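Local coordinates for acetyltransferase (Bacillus cereus, PDB 1Y9W), which transfers an acetyl group, probably from acetyl-coenzyme A, to an acceptor substrate, as a member of the GNAT family, at the interface of chains A and B. Coordinates in Å, arbitrary orientation; residue numbers count along the deposited sequence, not the author numbering. Chains: chain A/B, Acetyltransferase.

Contacts 1 and 2 lie in one interface between two copies of the protein. Their C-alpha centres are about 34 Å apart, and they share no residue. In contact 1, the end of helix 11-27 and the segment after it in chain A meet 3-10 helix 106-108 and a loop of chain B. In contact 2, strand 5-8 of chain B joins strand 38-45 of chain A, with helix 80-94 alongside. By the two-fold, each chain uses its N-terminal strand and the helix after it, in these contacts or their twins. This arrangement suggests a dimer, though the structure alone does not prove one.

Contact 1: the interface of chains A and B. Residues chain A 25, 28-29, 33, 61; chain B 107, 128, 131.
A:Leu29 enters chain B between B:Phe107 and B:His131. Both of its methyls lie over one face of the phenyl ring, off its centre. CD1 is nearest CZ of B:Phe107, at 3.9 Å, and CD2 is nearest CE2 of that ring, at 3.8 Å. CD2 also sits over the face of the imidazole, 3.7 Å from the ring centroid of B:His131, as a CH-pi contact. CG anti to the carbonyl carbon (chi1 -68°) sends the fork toward chain B. The side chains of A:Leu29 and B:Phe107 meet at about a right angle.

B:Phe107 hides the most surface of the residues here. Its CG lies between the backbone N and the carbonyl carbon (chi1 49°), and the ring reaches in among three residues of chain A. A:Ile28 meets the root of this side chain, with CD1 3.8 Å from CB of B:Phe107. At the CD1/CE1 edge of the ring, A:Asn25 brings its amide to the rim. OD1 of A:Asn25 is 3.8 Å from CE1 of B:Phe107, and the amide and ring planes are 72° apart. This is van der Waals contact at the border of the tight part.

B:Pro128, which follows a cis peptide bond, is well covered too. Its ring lies beside A:Phe61 and points the same way. CG of B:Pro128 stands 4.1 Å above the plane of the A:Phe61 ring, offset toward the rim. A:Val33 touches the same proline, with CB 3.9 Å from CB of B:Pro128. A:Phe61 and A:Val33 each give up little surface, 11 and 8 Å², and probably mark the margin of the patch. Within chain B, CD of B:Pro128 lies in plane at the edge of the B:Phe107 ring, and its carbonyl O at the edge of the B:His131 ring.

The site is a mainly apolar patch of a symmetric interface. It likely ties the helix 11-27 region of one subunit to the other subunit.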
loop_
_atom_site.group_PDB
_atom_site.type_symbol
_atom_site.label_atom_id
_atom_site.label_comp_id
_atom_site.label_asym_id
_atom_site.label_seq_id
_atom_site.Cartn_x
_atom_site.Cartn_y
_atom_site.Cartn_z
ATOM N N ASN A 25 -14.879 -7.010 -4.713
ATOM C CA ASN A 25 -14.483 -5.894 -5.568
ATOM C C ASN A 25 -14.665 -6.299 -7.027
ATOM O O ASN A 25 -15.330 -5.613 -7.805
ATOM C CB ASN A 25 -13.011 -5.516 -5.339
ATOM C CG ASN A 25 -12.769 -4.842 -3.991
ATOM O OD1 ASN A 25 -13.709 -4.472 -3.282
ATOM N ND2 ASN A 25 -11.496 -4.670 -3.640
ATOM N N ILE A 28 -18.159 -6.377 -8.516
ATOM C CA ILE A 28 -18.893 -5.156 -8.816
ATOM C C ILE A 28 -18.170 -4.229 -9.794
ATOM O O ILE A 28 -18.559 -3.076 -9.969
ATOM C CB ILE A 28 -19.243 -4.388 -7.515
ATOM C CG1 ILE A 28 -17.973 -3.908 -6.814
ATOM C CG2 ILE A 28 -20.043 -5.299 -6.578
ATOM C CD1 ILE A 28 -18.253 -3.146 -5.527
ATOM N N LEU A 29 -17.122 -4.737 -10.436
ATOM C CA LEU A 29 -16.366 -3.950 -11.406
ATOM C C LEU A 29 -16.429 -4.603 -12.777
ATOM O O LEU A 29 -16.573 -5.823 -12.891
ATOM C CB LEU A 29 -14.898 -3.818 -10.984
ATOM C CG LEU A 29 -14.612 -2.984 -9.737
ATOM C CD1 LEU A 29 -13.123 -2.990 -9.448
ATOM C CD2 LEU A 29 -15.119 -1.570 -9.950
ATOM N N VAL A 33 -11.657 -2.551 -16.475
ATOM C CA VAL A 33 -10.599 -2.121 -15.556
ATOM C C VAL A 33 -9.807 -3.295 -14.992
ATOM O O VAL A 33 -8.818 -3.100 -14.274
ATOM C CB VAL A 33 -11.173 -1.309 -14.356
ATOM C CG1 VAL A 33 -11.904 -0.078 -14.851
ATOM C CG2 VAL A 33 -12.112 -2.175 -13.533
ATOM N N PHE A 61 -5.738 -2.708 -12.448
ATOM C CA PHE A 61 -6.684 -1.605 -12.636
ATOM C C PHE A 61 -6.101 -0.649 -13.661
ATOM O O PHE A 61 -6.498 0.517 -13.751
ATOM C CB PHE A 61 -6.903 -0.846 -11.328
ATOM C CG PHE A 61 -7.810 -1.543 -10.373
ATOM C CD1 PHE A 61 -8.513 -2.676 -10.764
ATOM C CD2 PHE A 61 -8.006 -1.037 -9.094
ATOM C CE1 PHE A 61 -9.405 -3.293 -9.898
ATOM C CE2 PHE A 61 -8.898 -1.648 -8.218
ATOM C CZ PHE A 61 -9.602 -2.779 -8.622
ATOM N N PHE B 107 -16.209 2.530 -4.305
ATOM C CA PHE B 107 -17.121 1.399 -4.194
ATOM C C PHE B 107 -16.912 0.609 -2.899
ATOM O O PHE B 107 -17.490 -0.468 -2.727
ATOM C CB PHE B 107 -16.985 0.470 -5.414
ATOM C CG PHE B 107 -15.565 0.091 -5.749
ATOM C CD1 PHE B 107 -14.908 -0.917 -5.044
ATOM C CD2 PHE B 107 -14.880 0.756 -6.766
ATOM C CE1 PHE B 107 -13.583 -1.259 -5.352
ATOM C CE2 PHE B 107 -13.559 0.427 -7.082
ATOM C CZ PHE B 107 -12.912 -0.583 -6.374
ATOM N N PRO B 128 -10.054 3.033 -10.132
ATOM C CA PRO B 128 -9.890 2.638 -11.536
ATOM C C PRO B 128 -10.899 3.437 -12.372
ATOM O O PRO B 128 -11.784 4.099 -11.813
ATOM C CB PRO B 128 -10.206 1.146 -11.510
ATOM C CG PRO B 128 -11.250 1.046 -10.416
ATOM C CD PRO B 128 -10.682 1.954 -9.344
ATOM N N HIS B 131 -14.263 5.191 -11.312
ATOM C CA HIS B 131 -14.303 5.234 -9.855
ATOM C C HIS B 131 -13.206 6.156 -9.331
ATOM O O HIS B 131 -12.598 6.905 -10.095
ATOM C CB HIS B 131 -14.132 3.824 -9.283
ATOM C CG HIS B 131 -15.005 2.801 -9.942
ATOM N ND1 HIS B 131 -14.711 2.257 -11.175
ATOM C CD2 HIS B 131 -16.176 2.244 -9.556
ATOM C CE1 HIS B 131 -15.662 1.407 -11.519
ATOM N NE2 HIS B 131 -16.564 1.381 -10.553
#

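Contact 2: the interface of chains A and B. Residues chain A 43-44, 83, 87; chain B 1, 5-6.
B:Ile6 lies between strand 38-45 and helix 80-94 of chain A, and it hides more surface than any other residue here. Its strand, 5-8, runs antiparallel to strand 38-45, with a beta bridge between B:Ile6 and A:Val44. The N-terminal strand of one subunit thus extends the sheet of the other. The backbones come close: the carbonyl O of A:Val43 is 3.2 Å from CA of B:Ile6.

The B:Ile6 side chain turns from the strand toward the helix. CG1 is anti to the carbonyl carbon (chi1 -58°), and the chain is extended to CD1. Its middle rests on A:Val44, with CG1 of B:Ile6 3.8 Å from CG2 of the valine. The two side chains meet at a slant. This contact covers the flank of B:Ile6 beside the sheet.

A:Gln83 buries the next most surface. Its chain is extended beyond CG, which carries the amide from the helix to the tip of B:Ile6. CD of A:Gln83 is 3.9 Å from CD1 of B:Ile6. The modelled approach of NE2 to that methyl is too short to be trusted, so the exact placing of the amide is doubtful there. The helix follows the acetyl-CoA pyrophosphate-binding loop of GNAT proteins, but the structure alone does not show that this contact affects it.

A:Glu87, one turn further along the helix, is third. Its chain bends at chi2 (105°) and meets B:Ile6 from the opposite direction. OE2 of its carboxylate is 4.0 Å from CG2 of B:Ile6. A carboxylate, probably charged, thus borders the apolar side chain.

B:Met1 closes the patch near the chain start. It is bent at chi2 and chi3, which brings the sulfur back toward the helix. The amide NE2 of A:Gln83 donates a weak hydrogen bond, which shares the doubt about the amide, to SD of B:Met1, 3.6 Å long and 166° at the hydrogen.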
loop_
_atom_site.group_PDB
_atom_site.type_symbol
_atom_site.label_atom_id
_atom_site.label_comp_id
_atom_site.label_asym_id
_atom_site.label_seq_id
_atom_site.Cartn_x
_atom_site.Cartn_y
_atom_site.Cartn_z
ATOM N N VAL A 43 16.479 -3.773 -13.180
ATOM C CA VAL A 43 17.713 -3.655 -12.426
ATOM C C VAL A 43 18.854 -3.221 -13.324
ATOM O O VAL A 43 18.896 -3.558 -14.507
ATOM C CB VAL A 43 18.127 -4.996 -11.741
ATOM C CG1 VAL A 43 17.164 -5.326 -10.619
ATOM C CG2 VAL A 43 18.169 -6.124 -12.762
ATOM N N VAL A 44 19.759 -2.438 -12.757
ATOM C CA VAL A 44 20.948 -2.009 -13.468
ATOM C C VAL A 44 22.001 -2.874 -12.801
ATOM O O VAL A 44 22.147 -2.824 -11.583
ATOM C CB VAL A 44 21.280 -0.542 -13.197
ATOM C CG1 VAL A 44 22.681 -0.235 -13.689
ATOM C CG2 VAL A 44 20.262 0.354 -13.889
ATOM N N GLN A 83 16.877 7.120 -14.793
ATOM C CA GLN A 83 16.872 6.163 -15.892
ATOM C C GLN A 83 15.866 5.028 -15.644
ATOM O O GLN A 83 15.107 4.631 -16.541
ATOM C CB GLN A 83 18.278 5.584 -16.019
ATOM C CG GLN A 83 18.764 5.316 -17.421
ATOM C CD GLN A 83 20.158 4.700 -17.421
ATOM O OE1 GLN A 83 21.088 5.229 -16.801
ATOM N NE2 GLN A 83 20.308 3.577 -18.115
ATOM N N GLU A 87 12.324 4.426 -17.521
ATOM C CA GLU A 87 12.189 3.121 -18.138
ATOM C C GLU A 87 10.975 2.334 -17.671
ATOM O O GLU A 87 10.301 1.682 -18.472
ATOM C CB GLU A 87 13.439 2.288 -17.872
ATOM C CG GLU A 87 13.565 1.104 -18.805
ATOM C CD GLU A 87 14.619 1.328 -19.879
ATOM O OE1 GLU A 87 14.646 2.432 -20.474
ATOM O OE2 GLU A 87 15.417 0.392 -20.130
ATOM N N MET B 1 26.706 3.541 -18.379
ATOM C CA MET B 1 26.298 2.127 -18.629
ATOM C C MET B 1 27.433 1.189 -19.055
ATOM O O MET B 1 27.189 0.008 -19.324
ATOM C CB MET B 1 25.185 2.070 -19.681
ATOM C CG MET B 1 23.846 2.572 -19.171
ATOM S SD MET B 1 23.411 1.752 -17.631
ATOM C CE MET B 1 22.939 0.142 -18.256
ATOM N N HIS B 5 24.148 -3.140 -17.679
ATOM C CA HIS B 5 22.986 -3.317 -18.528
ATOM C C HIS B 5 21.713 -3.300 -17.695
ATOM O O HIS B 5 21.736 -3.629 -16.509
ATOM C CB HIS B 5 23.104 -4.613 -19.349
ATOM C CG HIS B 5 23.327 -5.856 -18.536
ATOM N ND1 HIS B 5 22.301 -6.535 -17.911
ATOM C CD2 HIS B 5 24.450 -6.576 -18.301
ATOM C CE1 HIS B 5 22.782 -7.622 -17.333
ATOM N NE2 HIS B 5 24.083 -7.671 -17.554
ATOM N N ILE B 6 20.615 -2.868 -18.309
ATOM C CA ILE B 6 19.329 -2.820 -17.627
ATOM C C ILE B 6 18.492 -3.967 -18.160
ATOM O O ILE B 6 18.462 -4.220 -19.361
ATOM C CB ILE B 6 18.571 -1.508 -17.910
ATOM C CG1 ILE B 6 19.417 -0.313 -17.484
ATOM C CG2 ILE B 6 17.263 -1.479 -17.137
ATOM C CD1 ILE B 6 18.754 1.026 -17.771
#